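Local atomic coordinates of BH2602 protein (Bacillus halodurans, PDB entry 3NWZ), a protein that binds coenzyme A and probably hydrolyses acyl-CoA thioesters. Residues 85-90 with 115-120; 124-129 with 144-149. All coordinates share one frame; numbering follows the deposited sequence.

In the fold
Both contacts belong to the hotdog fold, in which an antiparallel sheet wraps round a central helix, and together they join that helix to the sheet and the sheet to itself. After two N-terminal helices and strands 55-58 and 64-69, the chain enters helix 83-100, turns back as strand 108-117, and closes contact 1 when 115-120 meets 85-90. Strand 125-135 follows, and its hairpin with strand 139-147 closes contact 2, 124-129 against 144-149. The two loops are in series, neither nested nor crossed. Their centres lie about 9 Å apart and the contacts touch directly: L89 packs on L126 and A128, and L90 on G144 and V146, so the helix of contact 1 rests on the hairpin of contact 2.

Contact 1: 85-90 with 115-120; sequences ITATLL and IHYVKP
A87 of the helix and I115 of the strand mark the near end of a helix-on-sheet contact, their CA atoms 7.2 Å apart; the CA atoms of T86 and Y117 stand farther apart, at 9.1 Å. The short axes of helix 85-90 and strand 115-117 pass 10.2 Å from each other, with 138° between their N-to-C directions. The gap is bridged mainly by side chains. I115 does most of the work with two branches: CD1 reaches the CB of A87 at 3.4 Å, while CG2, anti to the backbone N, meets CD1 of L90 at 3.9 Å. L90 and I115 run past one another in opposite senses. Y117 reaches the helix with the far part of its ring. CE1 lies 4.2 Å from CB of T86, which sits at the ring edge near its plane, and the phenolic OH comes to 3.9 Å from CB of A87. That hydroxyl is hydrogen-bonded to the backbone oxygen of G83, within the first turn of the helix, tying the ring to the helix start. Around this buried patch, T86 and L90 also touch V146 of strand 139-147, L89 packs on strands 64-69 and 125-135, and I115 and H116 pair with a strand of the second subunit, carrying the sheet across the interface.

Contact 2: 124-129 with 144-149; sequences TYLRAV and GKVYTD
R127 faces Y147 and V129 faces K145 as hydrogen-bonded antiparallel pairs, with A128 and V146 the non-hydrogen-bonded pair between them. Four backbone bonds result; V129 N to K145 O is 2.6 Å and R127 N to Y147 O 2.9 Å. Beyond the end of strand 144-147, D149 continues the pairing: its OD2 accepts from T124 N at 2.6 Å, from above the carboxylate plane, and from T124 OG1, which meets the anti lone pair of OD2. An alanine in place of D149 would probably leave T124 N and OG1 without their shared acceptor and let this end of the hairpin move more freely. Packing divides between the two faces. On that of R127, V129 and Y147, CD1 of Y147 lies over one face of the R127 guanidinium, NH2 3.4 Å from it, the two planes 38° apart; a bend at chi3 (78°) takes NE out of the extended line. CG2 of V129 meets the ring edge in plane. On the other, CG1 of V146 touches CD1 of L126 at 4.1 Å, toward helix 83-100. At the hairpin's end, CB of D149 lies 3.3 Å from CE1 of Y125. The chemistry thus implies a two-sided hairpin: apolar toward the helix, mixed aromatic and charged on the opposite face, and held at its end by a carboxylate that accepts two bonds from T124.

Contact 1: 85-90 with 115-120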
# COMPACT_ATOMS: atom_id res chain seq x y z
N ILE A 85 -12.58 -9.41 5.36
CA ILE A 85 -12.85 -9.23 6.78
C ILE A 85 -11.52 -8.92 7.48
O ILE A 85 -11.47 -8.18 8.45
CB ILE A 85 -13.48 -10.50 7.41
CG1 ILE A 85 -14.87 -10.76 6.82
CG2 ILE A 85 -13.62 -10.33 8.91
CD1 ILE A 85 -15.92 -9.73 7.19
N THR A 86 -10.43 -9.49 6.97
CA THR A 86 -9.13 -9.23 7.55
C THR A 86 -8.81 -7.74 7.43
O THR A 86 -8.45 -7.08 8.43
CB THR A 86 -8.01 -10.01 6.86
OG1 THR A 86 -8.32 -11.41 6.86
CG2 THR A 86 -6.69 -9.79 7.60
N ALA A 87 -8.95 -7.22 6.21
CA ALA A 87 -8.70 -5.80 5.93
C ALA A 87 -9.58 -4.94 6.78
O ALA A 87 -9.12 -4.04 7.49
CB ALA A 87 -8.95 -5.52 4.49
N THR A 88 -10.87 -5.21 6.72
CA THR A 88 -11.85 -4.45 7.49
C THR A 88 -11.56 -4.43 8.98
O THR A 88 -11.93 -3.49 9.67
CB THR A 88 -13.26 -5.00 7.21
OG1 THR A 88 -13.56 -4.79 5.83
CG2 THR A 88 -14.29 -4.30 8.06
N LEU A 89 -10.92 -5.48 9.48
CA LEU A 89 -10.57 -5.59 10.91
C LEU A 89 -9.41 -4.66 11.21
O LEU A 89 -9.48 -3.85 12.13
CB LEU A 89 -10.15 -7.02 11.27
CG LEU A 89 -9.86 -7.34 12.73
CD1 LEU A 89 -11.12 -7.14 13.57
CD2 LEU A 89 -9.38 -8.78 12.83
N LEU A 90 -8.33 -4.78 10.43
CA LEU A 90 -7.16 -3.94 10.62
C LEU A 90 -7.63 -2.49 10.60
O LEU A 90 -7.29 -1.71 11.49
CB LEU A 90 -6.14 -4.17 9.49
CG LEU A 90 -4.75 -4.64 9.90
CD1 LEU A 90 -3.87 -4.71 8.68
CD2 LEU A 90 -4.14 -3.68 10.93
N ILE A 115 -2.03 -3.32 2.91
CA ILE A 115 -2.02 -4.59 3.61
C ILE A 115 -1.21 -5.64 2.84
O ILE A 115 -1.20 -5.67 1.61
CB ILE A 115 -3.47 -5.09 3.79
CG1 ILE A 115 -4.39 -3.90 4.08
CG2 ILE A 115 -3.54 -6.04 4.98
CD1 ILE A 115 -5.88 -4.23 4.00
N HIS A 116 -0.50 -6.47 3.59
CA HIS A 116 0.33 -7.53 3.04
C HIS A 116 -0.19 -8.79 3.68
O HIS A 116 -0.19 -8.92 4.90
CB HIS A 116 1.81 -7.30 3.39
CG HIS A 116 2.39 -6.10 2.72
ND1 HIS A 116 3.30 -6.19 1.69
CD2 HIS A 116 2.13 -4.78 2.87
CE1 HIS A 116 3.56 -4.98 1.22
NE2 HIS A 116 2.86 -4.11 1.92
N TYR A 117 -0.68 -9.71 2.86
CA TYR A 117 -1.22 -10.96 3.38
C TYR A 117 -0.07 -11.91 3.57
O TYR A 117 0.77 -12.07 2.70
CB TYR A 117 -2.25 -11.51 2.41
CG TYR A 117 -3.51 -10.69 2.42
CD1 TYR A 117 -4.50 -10.91 3.38
CD2 TYR A 117 -3.68 -9.65 1.51
CE1 TYR A 117 -5.65 -10.10 3.43
CE2 TYR A 117 -4.81 -8.84 1.55
CZ TYR A 117 -5.78 -9.07 2.52
OH TYR A 117 -6.88 -8.24 2.57
N VAL A 118 -0.06 -12.58 4.72
CA VAL A 118 1.03 -13.47 5.07
C VAL A 118 0.60 -14.91 5.22
O VAL A 118 1.05 -15.78 4.48
CB VAL A 118 1.69 -12.96 6.37
CG1 VAL A 118 2.67 -13.99 6.89
CG2 VAL A 118 2.35 -11.62 6.11
N LYS A 119 -0.27 -15.16 6.19
CA LYS A 119 -0.77 -16.50 6.46
C LYS A 119 -2.29 -16.51 6.47
O LYS A 119 -2.93 -15.51 6.83
CB LYS A 119 -0.24 -17.02 7.80
CG LYS A 119 1.21 -17.48 7.78
CD LYS A 119 1.66 -18.05 9.12
CE LYS A 119 1.73 -16.96 10.19
NZ LYS A 119 2.75 -15.93 9.86
N PRO A 120 -2.90 -17.64 6.08
CA PRO A 120 -4.35 -17.79 6.05
C PRO A 120 -4.94 -17.52 7.42
O PRO A 120 -4.49 -18.11 8.41
CB PRO A 120 -4.54 -19.25 5.66
CG PRO A 120 -3.31 -19.53 4.83
CD PRO A 120 -2.24 -18.88 5.64

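Contact 2: 124-129 with 144-149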
# COMPACT_ATOMS: atom_id res chain seq x y z
N THR A 124 -9.88 -19.92 15.95
CA THR A 124 -11.14 -19.52 16.53
C THR A 124 -11.43 -18.02 16.53
O THR A 124 -12.56 -17.61 16.74
CB THR A 124 -11.26 -20.03 17.96
OG1 THR A 124 -10.18 -19.51 18.75
CG2 THR A 124 -11.24 -21.55 17.97
N TYR A 125 -10.41 -17.20 16.32
CA TYR A 125 -10.62 -15.75 16.28
C TYR A 125 -9.39 -15.02 15.76
O TYR A 125 -8.29 -15.55 15.79
CB TYR A 125 -10.96 -15.21 17.67
CG TYR A 125 -9.80 -15.25 18.62
CD1 TYR A 125 -9.62 -16.32 19.49
CD2 TYR A 125 -8.84 -14.25 18.61
CE1 TYR A 125 -8.51 -16.40 20.32
CE2 TYR A 125 -7.72 -14.31 19.43
CZ TYR A 125 -7.56 -15.39 20.28
OH TYR A 125 -6.45 -15.46 21.09
N LEU A 126 -9.58 -13.79 15.27
CA LEU A 126 -8.47 -12.99 14.78
C LEU A 126 -8.18 -11.87 15.76
O LEU A 126 -9.06 -11.45 16.52
CB LEU A 126 -8.77 -12.44 13.39
CG LEU A 126 -8.87 -13.55 12.35
CD1 LEU A 126 -8.61 -13.00 10.95
CD2 LEU A 126 -7.82 -14.62 12.67
N ARG A 127 -6.95 -11.39 15.78
CA ARG A 127 -6.62 -10.34 16.73
C ARG A 127 -5.82 -9.26 16.03
O ARG A 127 -4.63 -9.44 15.80
CB ARG A 127 -5.81 -10.92 17.91
CG ARG A 127 -5.97 -10.14 19.20
CD ARG A 127 -5.01 -10.64 20.27
NE ARG A 127 -3.64 -10.14 20.09
CZ ARG A 127 -2.56 -10.92 20.06
NH1 ARG A 127 -2.69 -12.23 20.20
NH2 ARG A 127 -1.36 -10.39 19.89
N ALA A 128 -6.45 -8.16 15.66
CA ALA A 128 -5.71 -7.10 15.00
C ALA A 128 -5.15 -6.12 16.04
O ALA A 128 -5.85 -5.71 16.97
CB ALA A 128 -6.61 -6.37 13.96
N VAL A 129 -3.89 -5.72 15.87
CA VAL A 129 -3.27 -4.77 16.81
C VAL A 129 -2.68 -3.58 16.08
O VAL A 129 -1.82 -3.75 15.21
CB VAL A 129 -2.13 -5.44 17.65
CG1 VAL A 129 -1.61 -4.44 18.72
CG2 VAL A 129 -2.65 -6.72 18.27
N GLY A 144 -0.48 -1.61 11.79
CA GLY A 144 -1.08 -2.72 12.53
C GLY A 144 -0.78 -4.12 12.02
O GLY A 144 -0.23 -4.31 10.95
N LYS A 145 -1.15 -5.12 12.81
CA LYS A 145 -0.95 -6.51 12.47
C LYS A 145 -2.15 -7.33 12.90
O LYS A 145 -2.86 -6.97 13.85
CB LYS A 145 0.30 -7.07 13.15
CG LYS A 145 1.58 -6.75 12.43
CD LYS A 145 2.79 -7.36 13.14
CE LYS A 145 4.07 -7.07 12.37
NZ LYS A 145 4.30 -5.60 12.26
N VAL A 146 -2.39 -8.41 12.18
CA VAL A 146 -3.49 -9.31 12.48
C VAL A 146 -2.86 -10.66 12.85
O VAL A 146 -1.98 -11.15 12.14
CB VAL A 146 -4.43 -9.47 11.25
CG1 VAL A 146 -5.57 -10.39 11.59
CG2 VAL A 146 -4.97 -8.12 10.82
N TYR A 147 -3.31 -11.24 13.96
CA TYR A 147 -2.80 -12.52 14.46
C TYR A 147 -3.86 -13.61 14.63
O TYR A 147 -5.04 -13.32 14.90
CB TYR A 147 -2.11 -12.31 15.82
CG TYR A 147 -0.99 -11.29 15.80
CD1 TYR A 147 -1.10 -10.10 16.51
CD2 TYR A 147 0.17 -11.53 15.10
CE1 TYR A 147 -0.06 -9.17 16.51
CE2 TYR A 147 1.21 -10.61 15.09
CZ TYR A 147 1.09 -9.44 15.80
OH TYR A 147 2.13 -8.54 15.79
N THR A 148 -3.44 -14.86 14.51
CA THR A 148 -4.37 -15.98 14.69
C THR A 148 -4.38 -16.19 16.19
O THR A 148 -3.68 -15.47 16.91
CB THR A 148 -3.85 -17.25 14.05
OG1 THR A 148 -2.57 -17.57 14.61
CG2 THR A 148 -3.72 -17.07 12.56
N ASP A 149 -5.14 -17.17 16.67
CA ASP A 149 -5.16 -17.42 18.12
C ASP A 149 -3.89 -18.15 18.58
O ASP A 149 -3.80 -18.61 19.72
CB ASP A 149 -6.39 -18.22 18.54
CG ASP A 149 -6.69 -19.36 17.60
OD1 ASP A 149 -5.78 -19.82 16.88
OD2 ASP A 149 -7.85 -19.80 17.59